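Local coordinates for protein possible metal-dependent hydrolase (Veillonella parvula, PDB 3RPC) that is of unproven function but probably acts as a metal-dependent hydrolase of the metallo-beta-lactamase superfamily, carrying a two-zinc site, at residues 225-230 and 253-258; 8-11 and 15-18; 202-207 and 231-236. All coordinates share one frame; numbering follows the deposited sequence.

Contact 1: residues 225-230 and 253-258. With ZN (zinc ion), chain F.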
# COMPACT_ATOMS: atom_id res chain seq x y z
N VAL A 225 3.16 21.59 -4.08
CA VAL A 225 2.40 21.83 -5.30
C VAL A 225 0.94 21.38 -5.15
O VAL A 225 0.47 21.19 -4.02
CB VAL A 225 3.06 21.15 -6.53
CG1 VAL A 225 4.47 21.70 -6.74
CG2 VAL A 225 3.10 19.63 -6.36
N HIS A 226 0.22 21.22 -6.26
CA HIS A 226 -1.19 20.80 -6.27
C HIS A 226 -2.10 21.87 -5.67
O HIS A 226 -3.05 21.58 -4.95
CB HIS A 226 -1.36 19.44 -5.55
CG HIS A 226 -2.57 18.66 -5.99
ND1 HIS A 226 -3.85 19.14 -5.86
CD2 HIS A 226 -2.69 17.42 -6.53
CE1 HIS A 226 -4.71 18.25 -6.32
NE2 HIS A 226 -4.03 17.19 -6.73
N MSE A 227 -1.82 23.13 -6.00
CA MSE A 227 -2.58 24.24 -5.45
C MSE A 227 -3.07 25.24 -6.49
O MSE A 227 -2.57 25.28 -7.62
CB MSE A 227 -1.75 24.98 -4.40
CG MSE A 227 -1.53 24.13 -3.15
SE MSE A 227 -0.34 24.91 -1.82
CE MSE A 227 1.35 24.52 -2.69
N ASP A 228 -4.06 26.02 -6.08
CA ASP A 228 -4.54 27.18 -6.84
C ASP A 228 -4.98 26.81 -8.26
O ASP A 228 -4.86 27.63 -9.18
CB ASP A 228 -3.46 28.27 -6.90
CG ASP A 228 -3.02 28.77 -5.52
OD1 ASP A 228 -3.61 28.39 -4.51
OD2 ASP A 228 -2.04 29.55 -5.48
N THR A 229 -5.50 25.60 -8.45
CA THR A 229 -5.90 25.15 -9.79
C THR A 229 -7.27 24.49 -9.81
O THR A 229 -8.17 24.93 -10.54
CB THR A 229 -4.86 24.18 -10.39
OG1 THR A 229 -3.55 24.76 -10.30
CG2 THR A 229 -5.19 23.89 -11.86
N VAL A 230 -7.44 23.41 -9.05
CA VAL A 230 -8.74 22.74 -9.01
C VAL A 230 -9.62 23.40 -7.96
O VAL A 230 -9.14 24.19 -7.14
CB VAL A 230 -8.63 21.20 -8.79
CG1 VAL A 230 -7.90 20.54 -9.96
CG2 VAL A 230 -7.96 20.85 -7.46
N VAL A 253 11.13 24.65 2.56
CA VAL A 253 9.94 24.43 1.74
C VAL A 253 9.79 25.48 0.64
O VAL A 253 9.64 26.68 0.93
CB VAL A 253 8.66 24.48 2.59
CG1 VAL A 253 7.43 24.18 1.72
CG2 VAL A 253 8.75 23.48 3.75
N ALA A 254 9.82 25.02 -0.61
CA ALA A 254 9.58 25.89 -1.76
C ALA A 254 8.11 25.80 -2.16
O ALA A 254 7.50 24.73 -2.09
CB ALA A 254 10.47 25.49 -2.91
N VAL A 255 7.56 26.93 -2.58
CA VAL A 255 6.20 26.98 -3.11
C VAL A 255 6.29 27.62 -4.50
O VAL A 255 6.08 28.83 -4.65
CB VAL A 255 5.27 27.81 -2.21
CG1 VAL A 255 3.83 27.73 -2.71
CG2 VAL A 255 5.36 27.32 -0.76
N PRO A 256 6.62 26.82 -5.52
CA PRO A 256 6.88 27.44 -6.82
C PRO A 256 5.62 27.98 -7.49
O PRO A 256 4.54 27.41 -7.34
CB PRO A 256 7.45 26.29 -7.65
CG PRO A 256 6.83 25.05 -7.01
CD PRO A 256 6.86 25.37 -5.53
N GLU A 257 5.77 29.07 -8.22
CA GLU A 257 4.71 29.56 -9.07
C GLU A 257 4.57 28.64 -10.28
O GLU A 257 5.49 27.90 -10.63
CB GLU A 257 5.01 30.97 -9.55
CG GLU A 257 5.16 31.99 -8.44
CD GLU A 257 3.88 32.23 -7.67
OE1 GLU A 257 2.78 31.99 -8.21
OE2 GLU A 257 3.96 32.66 -6.51
N ASP A 258 3.42 28.71 -10.94
CA ASP A 258 3.24 28.01 -12.20
C ASP A 258 4.28 28.53 -13.17
O ASP A 258 4.37 29.75 -13.39
CB ASP A 258 1.84 28.27 -12.75
CG ASP A 258 0.74 27.56 -11.96
OD1 ASP A 258 1.05 26.83 -11.00
OD2 ASP A 258 -0.44 27.73 -12.34
ZN ZN F . -5.14 15.35 -7.42
O HOH W 1 -0.37 25.15 -9.45
O HOH W 2 -1.97 27.85 -10.08
O HOH W 3 -6.93 14.04 -8.05
O HOH W 4 -6.78 15.86 -5.51
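Val225 and Met227 of 225-230 reach Val255 and Pro256 of 253-258 through apolar side-chain carbons: the methyls of Val225, Met227 and Val255 and the ring of Pro256. Val225 CG1 lies 4.1 Å from Pro256 CG, the two side chains meeting at a slant. Met227, a selenomethionine, has an extended chi2 and then bends at the selenium (chi3 -78°), which brings its terminal methyl CE within 4.1 Å of Val255 CG1; these two side chains cross at about a right angle. Met227 and Val255 both also touch Val240 of helix 237-246. The polar half of the contact runs through water. Water 1 bridges Met227 O and Asp258 OD1 (2.7 Å from the latter), and water 2 bridges Asp228 O and Asp258 OD2 (again 2.7 Å from the carboxylate), so each carboxylate oxygen is linked to a different carbonyl. Such a loop, leaving the strand next to the sheet's edge strand 253-254 with a metal-binding histidine, belongs to the alpha-beta-beta-alpha sandwich of the metallo-beta-lactamase superfamily: His226 follows strand 221-225 directly, and its NE2 binds a zinc ion at 2.3 Å together with Asp76, His77 and Asp168. Thr229 OG1 donates 2.9 Å to Met227 O from 40° above the carbonyl plane, a bond that spans two residues of the loop just after the zinc ligand. Farther out, Arg237 forms salt bridges with both Asp228 and Asp258, joining the two segments through a charge that probably offsets the closeness of their carboxylates.

Contact 2: residues 8-11 and 15-18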
# COMPACT_ATOMS: atom_id res chain seq x y z
N THR A 8 10.61 21.93 -13.04
CA THR A 8 9.84 23.07 -13.48
C THR A 8 8.38 22.82 -13.17
O THR A 8 7.77 21.90 -13.71
CB THR A 8 9.99 23.30 -15.00
OG1 THR A 8 11.36 23.63 -15.30
CG2 THR A 8 9.09 24.45 -15.44
N HIS A 9 7.81 23.63 -12.28
CA HIS A 9 6.41 23.45 -11.99
C HIS A 9 5.56 23.99 -13.12
O HIS A 9 5.87 25.04 -13.67
CB HIS A 9 6.00 24.12 -10.68
CG HIS A 9 4.64 23.68 -10.25
ND1 HIS A 9 4.31 22.35 -10.15
CD2 HIS A 9 3.51 24.38 -9.99
CE1 HIS A 9 3.04 22.24 -9.81
NE2 HIS A 9 2.53 23.45 -9.71
N ILE A 10 4.49 23.28 -13.48
CA ILE A 10 3.60 23.75 -14.55
C ILE A 10 2.28 24.27 -13.97
O ILE A 10 2.01 25.47 -14.00
CB ILE A 10 3.37 22.68 -15.65
CG1 ILE A 10 4.71 22.25 -16.26
CG2 ILE A 10 2.43 23.21 -16.74
CD1 ILE A 10 5.48 23.38 -16.92
N ARG A 11 1.47 23.37 -13.41
CA ARG A 11 0.17 23.79 -12.88
C ARG A 11 -0.45 22.61 -12.14
O ARG A 11 -0.46 21.52 -12.65
CB ARG A 11 -0.76 24.25 -14.02
CG ARG A 11 -2.07 24.87 -13.50
CD ARG A 11 -3.03 25.22 -14.65
NE ARG A 11 -3.40 24.03 -15.41
CZ ARG A 11 -4.14 24.05 -16.52
NH1 ARG A 11 -4.60 25.20 -17.01
NH2 ARG A 11 -4.42 22.92 -17.16
N GLY A 15 4.17 18.90 -13.74
CA GLY A 15 5.51 19.47 -13.70
C GLY A 15 6.42 18.74 -14.66
O GLY A 15 6.04 17.71 -15.21
N LYS A 16 7.61 19.29 -14.89
CA LYS A 16 8.62 18.62 -15.70
C LYS A 16 9.86 18.43 -14.85
O LYS A 16 10.47 19.40 -14.38
CB LYS A 16 8.94 19.43 -16.96
CG LYS A 16 7.75 19.55 -17.93
CD LYS A 16 7.97 20.63 -19.00
CE LYS A 16 9.08 20.27 -19.96
NZ LYS A 16 9.17 21.32 -21.03
N LEU A 17 10.22 17.17 -14.62
CA LEU A 17 11.37 16.81 -13.81
C LEU A 17 12.49 16.38 -14.73
O LEU A 17 12.37 15.39 -15.45
CB LEU A 17 11.02 15.67 -12.85
CG LEU A 17 12.15 15.12 -11.99
CD1 LEU A 17 12.66 16.20 -11.04
CD2 LEU A 17 11.70 13.89 -11.20
N THR A 18 13.59 17.12 -14.71
CA THR A 18 14.72 16.77 -15.56
C THR A 18 15.81 16.21 -14.69
O THR A 18 16.22 16.83 -13.71
CB THR A 18 15.29 17.99 -16.32
OG1 THR A 18 14.28 18.55 -17.16
CG2 THR A 18 16.48 17.56 -17.17
O HOH W 5 12.56 20.47 -16.13
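Thr8 and Lys16 form a hydrogen-bonded antiparallel pair in the beta hairpin of strands 6-11 and 14-19, part of one of the two mixed sheets of this metallo-beta-lactamase-like fold. Their backbones exchange two bonds: Thr8 N donates to Lys16 O at 2.9 Å, and Lys16 N returns one to Thr8 O at the same length in the carbonyl plane. Both are nearly straight, at 170° and 167°. One step toward the turn, His9 and Gly15 make a non-hydrogen-bonded pair with CA atoms 4.4 Å apart. Ile10 CG1 lies 3.9 Å from Gly15 CA; the side chain that Gly15 lacks would have been on the His9 side. Ile10 CG1 is anti to the carbonyl carbon (chi1 -58°), and CD1 then comes to 4.3 Å from Lys16 CD. A classic beta bulge follows, Ile10 and Arg11 both facing Thr14. At the other end water 5 donates to Lys16 O and is hydrogen-bonded to Thr18 OG1 at 2.8 Å, with a weak link to Thr8 OG1, whose stronger partner is Thr261. The Lys16 chain leads away, and its NZ donates to Leu61 O at the end of helix 58-62. His9 ND1 pairs with Tyr7 OH, and Arg11 N sits 3.8 Å above one face of the His9 ring, offset toward the rim. In the sheet, strand 6-11 is flanked beyond the hairpin by strand 261-263, and strand 14-19 by strand 22-26.

Contact 3: residues 202-207 and 231-236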
# COMPACT_ATOMS: atom_id res chain seq x y z
N SER A 202 -8.89 15.43 4.55
CA SER A 202 -8.59 15.64 3.13
C SER A 202 -8.26 14.33 2.43
O SER A 202 -7.87 13.34 3.05
CB SER A 202 -7.43 16.63 2.99
OG SER A 202 -7.03 16.80 1.64
N ILE A 203 -8.42 14.32 1.11
CA ILE A 203 -7.95 13.21 0.30
C ILE A 203 -6.48 13.31 -0.08
O ILE A 203 -5.92 12.38 -0.66
CB ILE A 203 -8.78 13.05 -0.98
CG1 ILE A 203 -8.73 14.34 -1.81
CG2 ILE A 203 -10.22 12.67 -0.63
CD1 ILE A 203 -9.40 14.24 -3.19
N ILE A 204 -5.85 14.46 0.19
CA ILE A 204 -4.41 14.60 -0.03
C ILE A 204 -3.80 15.28 1.19
O ILE A 204 -4.40 15.26 2.27
CB ILE A 204 -4.06 15.36 -1.34
CG1 ILE A 204 -4.69 16.76 -1.38
CG2 ILE A 204 -4.52 14.56 -2.56
CD1 ILE A 204 -4.24 17.62 -2.59
N MSE A 205 -2.62 15.84 1.04
CA MSE A 205 -1.93 16.49 2.16
C MSE A 205 -2.21 18.00 2.26
O MSE A 205 -2.82 18.59 1.37
CB MSE A 205 -0.43 16.23 2.05
CG MSE A 205 -0.05 14.81 2.41
SE MSE A 205 1.77 14.39 1.92
CE MSE A 205 1.84 12.59 2.64
N GLY A 206 -1.78 18.59 3.37
CA GLY A 206 -1.86 20.02 3.60
C GLY A 206 -0.71 20.50 4.46
O GLY A 206 0.35 19.87 4.52
N THR A 207 -0.92 21.62 5.16
CA THR A 207 0.15 22.22 5.94
C THR A 207 0.67 21.32 7.07
O THR A 207 1.87 21.30 7.34
CB THR A 207 -0.24 23.59 6.51
OG1 THR A 207 -1.51 23.47 7.17
CG2 THR A 207 -0.34 24.62 5.39
N ASN A 231 -10.92 23.10 -8.00
CA ASN A 231 -11.86 23.84 -7.16
C ASN A 231 -11.79 23.48 -5.69
O ASN A 231 -12.04 24.34 -4.84
CB ASN A 231 -13.29 23.63 -7.64
CG ASN A 231 -13.72 22.19 -7.52
OD1 ASN A 231 -13.37 21.36 -8.36
ND2 ASN A 231 -14.48 21.86 -6.47
N HIS A 232 -11.48 22.22 -5.38
CA HIS A 232 -11.68 21.72 -4.02
C HIS A 232 -10.45 21.72 -3.11
O HIS A 232 -10.54 21.29 -1.97
CB HIS A 232 -12.36 20.34 -4.02
CG HIS A 232 -11.58 19.26 -4.70
ND1 HIS A 232 -10.64 19.51 -5.67
CD2 HIS A 232 -11.63 17.91 -4.56
CE1 HIS A 232 -10.13 18.36 -6.09
NE2 HIS A 232 -10.72 17.38 -5.44
N THR A 233 -9.33 22.23 -3.61
CA THR A 233 -8.14 22.35 -2.79
C THR A 233 -8.27 23.56 -1.85
O THR A 233 -8.12 24.72 -2.27
CB THR A 233 -6.86 22.43 -3.65
OG1 THR A 233 -7.11 23.23 -4.82
CG2 THR A 233 -6.50 21.05 -4.12
N ALA A 234 -8.58 23.26 -0.59
CA ALA A 234 -8.92 24.26 0.41
C ALA A 234 -7.71 24.96 1.00
O ALA A 234 -7.86 25.91 1.77
CB ALA A 234 -9.74 23.61 1.50
N THR A 235 -6.52 24.50 0.65
CA THR A 235 -5.29 25.13 1.10
C THR A 235 -4.57 25.70 -0.12
O THR A 235 -4.24 24.97 -1.06
CB THR A 235 -4.38 24.13 1.82
OG1 THR A 235 -5.02 23.72 3.04
CG2 THR A 235 -3.02 24.75 2.13
N SER A 236 -4.32 27.01 -0.09
CA SER A 236 -3.76 27.75 -1.22
C SER A 236 -2.27 27.99 -1.04
O SER A 236 -1.71 27.74 0.02
CB SER A 236 -4.46 29.10 -1.32
OG SER A 236 -4.17 29.88 -0.16
O HOH W 6 -3.77 22.36 5.13
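Ile203 meets His232 where two loops of the metallo-beta-lactamase fold run side by side, one leading into helix 207-216 and the other into helix 237-246. From CB, which points toward 231-236, the Ile203 chain divides: CG2 stands beside the backbone N, anti to the carbonyl carbon, whereas CG1 takes the place between N and carbonyl carbon (chi1 59°). Extension from CG1 (chi2 174°) carries CD1 to the imidazole, 4.1 Å from His232 NE2, in an oblique approach with the two side chains at about a right angle. The His232 ring also meets that of Phe39. Next along, Ile204 repeats the same torsions, and its CD1 lies 4.4 Å from Thr233 CG2. The turn that presents both isoleucines is an ST turn: Ser202 OG accepts from Ile204 N at 3.0 Å and is also hydrogen-bonded to Ala194 O. Ile203 O is hydrogen-bonded to His132 ND1, which makes it a second-shell partner of a zinc-binding histidine. At the helix end of the contact Thr207 CG2 and Thr235 CG2 approach to 4.2 Å, both beside Val240 of helix 237-246. Gly206 is the N-cap of helix 207-216, and just after it water 6 accepts from Thr207 N at 2.9 Å and is hydrogen-bonded to Thr235 OG1 at 2.8 Å.

Contact 1 is the middle term of the three: its centre lies 11 Å from those of contacts 2 and 3, whose own centres are 20 Å apart, with nearest atoms about 10 Å apart. Toward contact 2, Val225 CG1 packs 3.4 Å from His9 CE1, and Thr229 OG1 lies 3.5 Å from Arg11 CG, so the hairpin lies against the loop that carries a zinc ligand. Toward contact 3, His226 ND1 is 3.6 Å from Ile204 CD1, which puts the isoleucine beside the ligand ring; its side chain is about 5 Å from a zinc ion. Contacts 1 and 3 alternate along the chain, whereas contact 2 closes before either opens.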